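Side-chain contacts in flavin prenyltransferase UbiX (Methanocaldococcus jannaschii, PDB 6M8V), which probably transfers a dimethylallyl group from dimethylallyl monophosphate to the N5 and C6 atoms of FMN, making the prenylated flavin cofactor of UbiD decarboxylases: residues Asp58-Asp63 against Ser67-Gly72; Lys17-Val22 against Ala78-Pro83; Glu21-Arg26 against Arg166-Leu171. One frame throughout, in Å; residues are numbered along the deposited sequence.

Contact 1: Asp58-Asp63 against Ser67-Gly72. With PO4 (phosphate ion), chain C.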
loop_
_atom_site.group_PDB
_atom_site.type_symbol
_atom_site.label_atom_id
_atom_site.label_comp_id
_atom_site.label_asym_id
_atom_site.label_seq_id
_atom_site.Cartn_x
_atom_site.Cartn_y
_atom_site.Cartn_z
ATOM N N ASP A 58 -15.343 -10.730 39.772
ATOM C CA ASP A 58 -15.989 -9.432 39.649
ATOM C C ASP A 58 -16.776 -9.396 38.350
ATOM O O ASP A 58 -16.425 -10.072 37.378
ATOM C CB ASP A 58 -14.978 -8.282 39.672
ATOM C CG ASP A 58 -14.629 -7.843 41.073
ATOM O OD1 ASP A 58 -15.540 -7.806 41.929
ATOM O OD2 ASP A 58 -13.442 -7.534 41.317
ATOM N N TYR A 59 -17.839 -8.599 38.341
ATOM C CA TYR A 59 -18.658 -8.398 37.156
ATOM C C TYR A 59 -18.888 -6.909 36.954
ATOM O O TYR A 59 -19.040 -6.163 37.923
ATOM C CB TYR A 59 -20.010 -9.126 37.261
ATOM C CG TYR A 59 -20.937 -8.842 36.100
ATOM C CD1 TYR A 59 -20.815 -9.540 34.905
ATOM C CD2 TYR A 59 -21.920 -7.861 36.190
ATOM C CE1 TYR A 59 -21.651 -9.277 33.830
ATOM C CE2 TYR A 59 -22.763 -7.592 35.122
ATOM C CZ TYR A 59 -22.622 -8.302 33.944
ATOM O OH TYR A 59 -23.457 -8.042 32.879
ATOM N N TYR A 60 -18.904 -6.479 35.692
ATOM C CA TYR A 60 -19.238 -5.103 35.354
ATOM C C TYR A 60 -20.164 -5.093 34.147
ATOM O O TYR A 60 -20.016 -5.906 33.230
ATOM C CB TYR A 60 -17.984 -4.271 35.060
ATOM C CG TYR A 60 -17.002 -4.196 36.204
ATOM C CD1 TYR A 60 -17.207 -3.325 37.272
ATOM C CD2 TYR A 60 -15.864 -4.991 36.216
ATOM C CE1 TYR A 60 -16.303 -3.254 38.320
ATOM C CE2 TYR A 60 -14.958 -4.925 37.253
ATOM C CZ TYR A 60 -15.181 -4.058 38.304
ATOM O OH TYR A 60 -14.272 -4.002 39.335
ATOM N N GLU A 61 -21.126 -4.174 34.160
ATOM C CA GLU A 61 -22.021 -4.023 33.025
ATOM C C GLU A 61 -21.259 -3.447 31.836
ATOM O O GLU A 61 -20.319 -2.663 31.995
ATOM C CB GLU A 61 -23.199 -3.121 33.394
ATOM C CG GLU A 61 -24.533 -3.553 32.798
ATOM C CD GLU A 61 -24.901 -4.981 33.152
ATOM O OE1 GLU A 61 -24.710 -5.874 32.302
ATOM O OE2 GLU A 61 -25.385 -5.212 34.276
ATOM N N ASN A 62 -21.670 -3.848 30.632
ATOM C CA ASN A 62 -20.976 -3.401 29.430
ATOM C C ASN A 62 -21.104 -1.901 29.203
ATOM O O ASN A 62 -20.362 -1.353 28.383
ATOM C CB ASN A 62 -21.493 -4.158 28.203
ATOM C CG ASN A 62 -20.489 -4.166 27.048
ATOM O OD1 ASN A 62 -19.303 -3.884 27.237
ATOM N ND2 ASN A 62 -20.962 -4.501 25.851
ATOM N N ASP A 63 -22.007 -1.222 29.910
ATOM C CA ASP A 63 -22.154 0.220 29.776
ATOM C C ASP A 63 -21.633 0.977 30.992
ATOM O O ASP A 63 -21.834 2.192 31.088
ATOM C CB ASP A 63 -23.615 0.584 29.504
ATOM C CG ASP A 63 -24.560 0.101 30.596
ATOM O OD1 ASP A 63 -24.111 -0.578 31.545
ATOM O OD2 ASP A 63 -25.765 0.405 30.493
ATOM N N SER A 67 -16.479 1.786 35.691
ATOM C CA SER A 67 -15.761 0.626 36.185
ATOM C C SER A 67 -14.263 0.926 36.239
ATOM O O SER A 67 -13.746 1.686 35.415
ATOM C CB SER A 67 -16.031 -0.581 35.287
ATOM O OG SER A 67 -14.987 -1.535 35.368
ATOM N N PRO A 68 -13.545 0.372 37.219
ATOM C CA PRO A 68 -12.088 0.576 37.249
ATOM C C PRO A 68 -11.375 0.033 36.022
ATOM O O PRO A 68 -10.303 0.540 35.664
ATOM C CB PRO A 68 -11.653 -0.148 38.534
ATOM C CG PRO A 68 -12.815 -1.029 38.918
ATOM C CD PRO A 68 -14.038 -0.327 38.420
ATOM N N LEU A 69 -11.944 -0.975 35.357
ATOM C CA LEU A 69 -11.322 -1.530 34.162
ATOM C C LEU A 69 -11.192 -0.508 33.040
ATOM O O LEU A 69 -10.315 -0.656 32.185
ATOM C CB LEU A 69 -12.125 -2.732 33.664
ATOM C CG LEU A 69 -12.278 -3.894 34.640
ATOM C CD1 LEU A 69 -13.067 -5.018 33.996
ATOM C CD2 LEU A 69 -10.911 -4.379 35.090
ATOM N N ALA A 70 -12.030 0.527 33.033
ATOM C CA ALA A 70 -12.125 1.464 31.923
ATOM C C ALA A 70 -10.976 2.461 31.866
ATOM O O ALA A 70 -11.060 3.430 31.106
ATOM C CB ALA A 70 -13.452 2.222 31.990
ATOM N N SER A 71 -9.909 2.253 32.633
ATOM C CA SER A 71 -8.766 3.152 32.607
ATOM C C SER A 71 -7.474 2.352 32.602
ATOM O O SER A 71 -7.359 1.340 33.301
ATOM C CB SER A 71 -8.768 4.095 33.806
ATOM O OG SER A 71 -7.510 4.730 33.945
ATOM N N GLY A 72 -6.503 2.824 31.818
ATOM C CA GLY A 72 -5.190 2.202 31.805
ATOM C C GLY A 72 -4.416 2.387 33.090
ATOM O O GLY A 72 -3.451 1.653 33.330
HETATM P P PO4 C . -6.441 6.375 30.923
HETATM O O1 PO4 C . -7.697 6.202 31.747
HETATM O O2 PO4 C . -5.386 7.111 31.719
HETATM O O3 PO4 C . -5.897 5.019 30.531
HETATM O O4 PO4 C . -6.787 7.169 29.684
#

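Contact 2: Lys17-Val22 against Ala78-Pro83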
loop_
_atom_site.group_PDB
_atom_site.type_symbol
_atom_site.label_atom_id
_atom_site.label_comp_id
_atom_site.label_asym_id
_atom_site.label_seq_id
_atom_site.Cartn_x
_atom_site.Cartn_y
_atom_site.Cartn_z
ATOM N N LYS A 17 -18.485 -20.162 29.171
ATOM C CA LYS A 17 -18.896 -20.792 30.422
ATOM C C LYS A 17 -17.830 -21.766 30.912
ATOM O O LYS A 17 -17.426 -21.725 32.079
ATOM C CB LYS A 17 -20.241 -21.499 30.236
ATOM C CG LYS A 17 -20.767 -22.219 31.488
ATOM C CD LYS A 17 -22.054 -22.982 31.185
ATOM C CE LYS A 17 -22.576 -23.748 32.403
ATOM N NZ LYS A 17 -21.606 -24.760 32.913
ATOM N N ARG A 18 -17.345 -22.635 30.020
ATOM C CA ARG A 18 -16.325 -23.604 30.406
ATOM C C ARG A 18 -15.024 -22.920 30.816
ATOM O O ARG A 18 -14.382 -23.332 31.789
ATOM C CB ARG A 18 -16.076 -24.587 29.265
ATOM C CG ARG A 18 -15.041 -25.665 29.576
ATOM C CD ARG A 18 -15.465 -26.552 30.754
ATOM N NE ARG A 18 -16.892 -26.868 30.730
ATOM C CZ ARG A 18 -17.450 -27.764 29.920
ATOM N NH1 ARG A 18 -16.703 -28.444 29.056
ATOM N NH2 ARG A 18 -18.758 -27.981 29.969
ATOM N N LEU A 19 -14.612 -21.881 30.082
ATOM C CA LEU A 19 -13.397 -21.160 30.456
ATOM C C LEU A 19 -13.526 -20.540 31.844
ATOM O O LEU A 19 -12.571 -20.555 32.630
ATOM C CB LEU A 19 -13.079 -20.079 29.418
ATOM C CG LEU A 19 -11.934 -19.120 29.771
ATOM C CD1 LEU A 19 -10.599 -19.854 29.832
ATOM C CD2 LEU A 19 -11.857 -17.944 28.786
ATOM N N LEU A 20 -14.701 -19.992 32.162
ATOM C CA LEU A 20 -14.890 -19.340 33.455
ATOM C C LEU A 20 -14.788 -20.330 34.607
ATOM O O LEU A 20 -14.290 -19.983 35.684
ATOM C CB LEU A 20 -16.242 -18.630 33.496
ATOM C CG LEU A 20 -16.348 -17.264 32.825
ATOM C CD1 LEU A 20 -17.805 -16.912 32.634
ATOM C CD2 LEU A 20 -15.651 -16.206 33.652
ATOM N N GLU A 21 -15.261 -21.564 34.412
ATOM C CA GLU A 21 -15.218 -22.507 35.524
ATOM C C GLU A 21 -13.844 -23.146 35.690
ATOM O O GLU A 21 -13.419 -23.389 36.825
ATOM C CB GLU A 21 -16.306 -23.578 35.382
ATOM C CG GLU A 21 -16.447 -24.235 34.027
ATOM C CD GLU A 21 -17.814 -24.885 33.862
ATOM O OE1 GLU A 21 -18.807 -24.310 34.361
ATOM O OE2 GLU A 21 -17.898 -25.974 33.249
ATOM N N VAL A 22 -13.115 -23.402 34.598
ATOM C CA VAL A 22 -11.743 -23.876 34.760
ATOM C C VAL A 22 -10.809 -22.787 35.277
ATOM O O VAL A 22 -9.712 -23.102 35.744
ATOM C CB VAL A 22 -11.182 -24.468 33.450
ATOM C CG1 VAL A 22 -12.111 -25.549 32.907
ATOM C CG2 VAL A 22 -10.945 -23.373 32.419
ATOM N N ALA A 78 -4.524 -9.993 31.182
ATOM C CA ALA A 78 -4.970 -10.512 29.898
ATOM C C ALA A 78 -6.458 -10.257 29.723
ATOM O O ALA A 78 -7.215 -10.189 30.697
ATOM C CB ALA A 78 -4.678 -12.012 29.771
ATOM N N VAL A 79 -6.860 -10.123 28.462
ATOM C CA VAL A 79 -8.257 -10.022 28.065
ATOM C C VAL A 79 -8.567 -11.195 27.151
ATOM O O VAL A 79 -7.773 -11.524 26.264
ATOM C CB VAL A 79 -8.554 -8.692 27.343
ATOM C CG1 VAL A 79 -10.035 -8.583 27.013
ATOM C CG2 VAL A 79 -8.109 -7.532 28.193
ATOM N N VAL A 80 -9.714 -11.830 27.369
ATOM C CA VAL A 80 -10.199 -12.882 26.487
ATOM C C VAL A 80 -11.605 -12.509 26.050
ATOM O O VAL A 80 -12.509 -12.398 26.886
ATOM C CB VAL A 80 -10.194 -14.268 27.152
ATOM C CG1 VAL A 80 -10.493 -15.344 26.107
ATOM C CG2 VAL A 80 -8.856 -14.531 27.823
ATOM N N VAL A 81 -11.789 -12.312 24.751
ATOM C CA VAL A 81 -13.097 -12.053 24.171
ATOM C C VAL A 81 -13.571 -13.376 23.583
ATOM O O VAL A 81 -13.090 -13.812 22.532
ATOM C CB VAL A 81 -13.043 -10.937 23.125
ATOM C CG1 VAL A 81 -14.450 -10.513 22.734
ATOM C CG2 VAL A 81 -12.255 -9.753 23.667
ATOM N N VAL A 82 -14.507 -14.023 24.274
ATOM C CA VAL A 82 -14.977 -15.353 23.892
ATOM C C VAL A 82 -16.476 -15.470 24.147
ATOM O O VAL A 82 -16.935 -15.241 25.276
ATOM C CB VAL A 82 -14.211 -16.454 24.645
ATOM C CG1 VAL A 82 -14.187 -16.171 26.146
ATOM C CG2 VAL A 82 -14.841 -17.803 24.370
ATOM N N PRO A 83 -17.286 -15.759 23.121
ATOM C CA PRO A 83 -16.853 -15.677 21.726
ATOM C C PRO A 83 -16.821 -14.215 21.285
ATOM O O PRO A 83 -17.365 -13.369 21.994
ATOM C CB PRO A 83 -17.931 -16.463 20.985
ATOM C CG PRO A 83 -19.158 -16.237 21.809
ATOM C CD PRO A 83 -18.682 -16.217 23.238
#

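Contact 3: Glu21-Arg26 against Arg166-Leu171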
loop_
_atom_site.group_PDB
_atom_site.type_symbol
_atom_site.label_atom_id
_atom_site.label_comp_id
_atom_site.label_asym_id
_atom_site.label_seq_id
_atom_site.Cartn_x
_atom_site.Cartn_y
_atom_site.Cartn_z
ATOM N N GLU A 21 -15.261 -21.564 34.412
ATOM C CA GLU A 21 -15.218 -22.507 35.524
ATOM C C GLU A 21 -13.844 -23.146 35.690
ATOM O O GLU A 21 -13.419 -23.389 36.825
ATOM C CB GLU A 21 -16.306 -23.578 35.382
ATOM C CG GLU A 21 -16.447 -24.235 34.027
ATOM C CD GLU A 21 -17.814 -24.885 33.862
ATOM O OE1 GLU A 21 -18.807 -24.310 34.361
ATOM O OE2 GLU A 21 -17.898 -25.974 33.249
ATOM N N VAL A 22 -13.115 -23.402 34.598
ATOM C CA VAL A 22 -11.743 -23.876 34.760
ATOM C C VAL A 22 -10.809 -22.787 35.277
ATOM O O VAL A 22 -9.712 -23.102 35.744
ATOM C CB VAL A 22 -11.182 -24.468 33.450
ATOM C CG1 VAL A 22 -12.111 -25.549 32.907
ATOM C CG2 VAL A 22 -10.945 -23.373 32.419
ATOM N N LEU A 23 -11.214 -21.518 35.216
ATOM C CA LEU A 23 -10.425 -20.409 35.741
ATOM C C LEU A 23 -10.793 -20.037 37.168
ATOM O O LEU A 23 -10.094 -19.202 37.766
ATOM C CB LEU A 23 -10.586 -19.172 34.849
ATOM C CG LEU A 23 -9.755 -19.103 33.562
ATOM C CD1 LEU A 23 -10.041 -17.805 32.845
ATOM C CD2 LEU A 23 -8.287 -19.215 33.913
ATOM N N LYS A 24 -11.856 -20.652 37.712
ATOM C CA LYS A 24 -12.477 -20.186 38.953
ATOM C C LYS A 24 -11.457 -20.025 40.073
ATOM O O LYS A 24 -11.385 -18.977 40.719
ATOM C CB LYS A 24 -13.570 -21.155 39.408
ATOM C CG LYS A 24 -14.366 -20.684 40.640
ATOM C CD LYS A 24 -14.441 -19.152 40.712
ATOM C CE LYS A 24 -15.704 -18.666 41.344
ATOM N NZ LYS A 24 -15.797 -19.224 42.726
ATOM N N ASP A 25 -10.679 -21.065 40.340
ATOM C CA ASP A 25 -9.776 -21.058 41.481
ATOM C C ASP A 25 -8.321 -20.934 41.052
ATOM O O ASP A 25 -7.420 -21.256 41.833
ATOM C CB ASP A 25 -9.996 -22.311 42.335
ATOM C CG ASP A 25 -11.334 -22.292 43.074
ATOM O OD1 ASP A 25 -11.670 -21.259 43.698
ATOM O OD2 ASP A 25 -12.061 -23.310 43.034
ATOM N N ARG A 26 -8.070 -20.457 39.831
ATOM C CA ARG A 26 -6.709 -20.314 39.334
ATOM C C ARG A 26 -6.353 -18.903 38.892
ATOM O O ARG A 26 -5.196 -18.663 38.526
ATOM C CB ARG A 26 -6.456 -21.284 38.171
ATOM C CG ARG A 26 -5.556 -22.454 38.537
ATOM C CD ARG A 26 -5.429 -23.444 37.390
ATOM N NE ARG A 26 -6.708 -24.066 37.065
ATOM C CZ ARG A 26 -6.862 -25.028 36.160
ATOM N NH1 ARG A 26 -5.814 -25.484 35.485
ATOM N NH2 ARG A 26 -8.065 -25.537 35.930
ATOM N N ARG A 166 -6.649 -24.916 24.981
ATOM C CA ARG A 166 -5.766 -24.117 24.138
ATOM C C ARG A 166 -5.749 -22.659 24.583
ATOM O O ARG A 166 -4.703 -22.003 24.541
ATOM C CB ARG A 166 -6.196 -24.230 22.676
ATOM C CG ARG A 166 -6.041 -25.623 22.098
ATOM C CD ARG A 166 -4.582 -26.028 22.053
ATOM N NE ARG A 166 -3.901 -25.401 20.929
ATOM C CZ ARG A 166 -2.662 -24.927 20.982
ATOM N NH1 ARG A 166 -1.969 -25.009 22.109
ATOM N NH2 ARG A 166 -2.120 -24.369 19.909
ATOM N N VAL A 167 -6.897 -22.135 25.021
ATOM C CA VAL A 167 -6.927 -20.774 25.550
ATOM C C VAL A 167 -6.050 -20.668 26.790
ATOM O O VAL A 167 -5.267 -19.721 26.935
ATOM C CB VAL A 167 -8.373 -20.338 25.843
ATOM C CG1 VAL A 167 -8.381 -19.048 26.653
ATOM C CG2 VAL A 167 -9.140 -20.162 24.552
ATOM N N LEU A 168 -6.154 -21.641 27.698
ATOM C CA LEU A 168 -5.290 -21.633 28.875
ATOM C C LEU A 168 -3.824 -21.765 28.480
ATOM O O LEU A 168 -2.950 -21.141 29.093
ATOM C CB LEU A 168 -5.691 -22.752 29.841
ATOM C CG LEU A 168 -7.078 -22.664 30.487
ATOM C CD1 LEU A 168 -7.290 -23.793 31.494
ATOM C CD2 LEU A 168 -7.292 -21.310 31.145
ATOM N N ASP A 169 -3.535 -22.576 27.457
ATOM C CA ASP A 169 -2.171 -22.655 26.934
ATOM C C ASP A 169 -1.633 -21.274 26.572
ATOM O O ASP A 169 -0.526 -20.902 26.973
ATOM C CB ASP A 169 -2.123 -23.579 25.715
ATOM C CG ASP A 169 -2.315 -25.039 26.076
ATOM O OD1 ASP A 169 -2.120 -25.389 27.258
ATOM O OD2 ASP A 169 -2.643 -25.840 25.172
ATOM N N ILE A 170 -2.415 -20.500 25.808
ATOM C CA ILE A 170 -2.003 -19.157 25.398
ATOM C C ILE A 170 -1.857 -18.238 26.606
ATOM O O ILE A 170 -0.986 -17.360 26.630
ATOM C CB ILE A 170 -3.010 -18.588 24.374
ATOM C CG1 ILE A 170 -2.996 -19.416 23.089
ATOM C CG2 ILE A 170 -2.699 -17.144 24.053
ATOM C CD1 ILE A 170 -1.714 -19.262 22.283
ATOM N N LEU A 171 -2.698 -18.422 27.623
ATOM C CA LEU A 171 -2.597 -17.624 28.837
ATOM C C LEU A 171 -1.391 -17.998 29.689
ATOM O O LEU A 171 -1.071 -17.267 30.631
ATOM C CB LEU A 171 -3.881 -17.770 29.660
ATOM C CG LEU A 171 -5.136 -17.143 29.053
ATOM C CD1 LEU A 171 -6.392 -17.725 29.677
ATOM C CD2 LEU A 171 -5.104 -15.636 29.225
#

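Contact 1: Asp58-Asp63 against Ser67-Gly72
Y60 lies against S67, P68 and L69 through its aromatic ring, and the evidence is of packing alone, since no hydrogen bond crosses between 58-63 and 67-72. Its CG stands anti to the carbonyl carbon (chi1 -59°), which directs the ring from strand 58-61 to the loop that follows. Over one face sits the S67 hydroxyl, with OG 3.3 Å above the ring plane and over its centre. S67 CB makes an off-centre CH-pi contact, 4.1 Å from the Y60 ring centroid and 30° off the normal. The remaining contacts are apolar: L69 CD1 comes to 3.6 Å from Y60 CD2; P68, crossing the tyrosine at about a right angle, brings CD to 3.7 Å from Y60 CE1. An alanine here would remove the ring and is likely to leave S67, P68 and L69 without the surface on which all three rest.

Among hydrogen bonds, L69 N donates to S67 OG (3.1 Å, 147° at the hydrogen), which closes an ST turn and fixes the hydroxyl above the ring. On the strand, Y59 OH donates to E61 OE1 at 2.6 Å, arriving from above the carboxylate plane; K38 forms a salt bridge with the same oxygen.

Farther along the loop a phosphate ion, probably from the crystallisation liquor, is held by S71 OG, 2.7 Å from its O1, and by G72 N, 2.6 Å from its O3. The ion is also hydrogen-bonded by K110 of the same chain and by Y150 of the second subunit. Because Y150 is a predicted dimethylallyl phosphate ligand, the ion's position is consistent with a substrate-phosphate site at a subunit interface, built in part by the loop after edge strand 58-61.

Contact 2: Lys17-Val22 against Ala78-Pro83
R18 NE donates to E21 OE2 at 2.9 Å, reaching the anti side of the carboxylate from 33° out of its plane. K17 NZ takes the other oxygen, E21 OE1, at 3.2 Å on the syn side. With both oxygens engaged, the E21 carboxylate is probably limited in its rotation, and the network lies along a partly exposed flank of helix 13-22. R18 NH1 also bonds N161 of helix 156-171.

Contact with strand 78-84 is made by L19 and is wholly apolar. Its CG is anti to the backbone N (chi1 172°), and the CD2 branch alone touches the strand. That methyl approaches V82 CG1 at 3.9 Å and V80 CG1 at 4.0 Å, so one leucine tip bridges two valines, two residues apart in 78-83. V80 and V82 both point toward the helix; V79 and V81 do not meet it and pack on L115 and I117 of strand 114-119. The two methyl distances are ordinary van der Waals separations, and all three touching residues are buried. Such packing of a helix on a central strand of a parallel sheet is characteristic of the Rossmann-like, three-layer alpha/beta fold of the flavoprotein family.

Contact 3: Glu21-Arg26 against Arg166-Leu171
L168 holds CG anti to its carbonyl carbon (chi1 -65°) with an extended chi2 of -176°, which carries both methyls from helix 156-171 out to V22 and L23. L23 adopts the same kind of conformation, and although its CB does not point at the helix, its CD2 reaches it. The two leucines slide past each other in opposite directions, meeting at L23 CD2 and L168 CD2, 3.6 Å apart; L23 CG lies a little farther from that same L168 methyl. The other branch, L168 CD1, rests on V22 CG2 at 3.8 Å. The fork of L168 is therefore divided between two successive residues, one methyl to each.

In the fold, this joins the C-terminal end of helix 13-22 and the chain just beyond it to helix 156-171, two helices on the same side of the parallel sheet; L23 and L171 both pack on I3 of strand 2-7.

Away from this apolar patch, R166 NH1 donates to D169 OD2 at 3.2 Å (156° at the hydrogen), one turn along the helix. The carboxylate oxygen lies in the guanidinium plane and is met on its anti side. R166, a predicted dimethylallyl phosphate ligand, faces other chains, with a salt bridge to E111 of the third subunit and a hydrogen bond to M122 O of the fourth. R180 makes a salt bridge with D169 OD1, so both oxygens of the aspartate are engaged.

Contacts 2 and 3 start from the same helix, 13-22, share E21 and V22, and have centres about 7 Å apart. They touch: L19 CD1 lies 3.8 Å from L168 CD2, and A78 CB 3.7 Å from L171 CD2, giving continuous packing from strand 78-84 through to helix 156-171. Contact 1, nested along the chain within the loops closed by both others, lies about 16 Å from contact 2 and 21 Å from contact 3, centre to centre, at the edge strand of the same sheet. Contacts 2 and 3 thus contribute to one buried layer between sheet and helices; 67-72 and R166 both reach neighbouring subunits, G72 O weakly hydrogen-bonded by R166 NH1 of another copy.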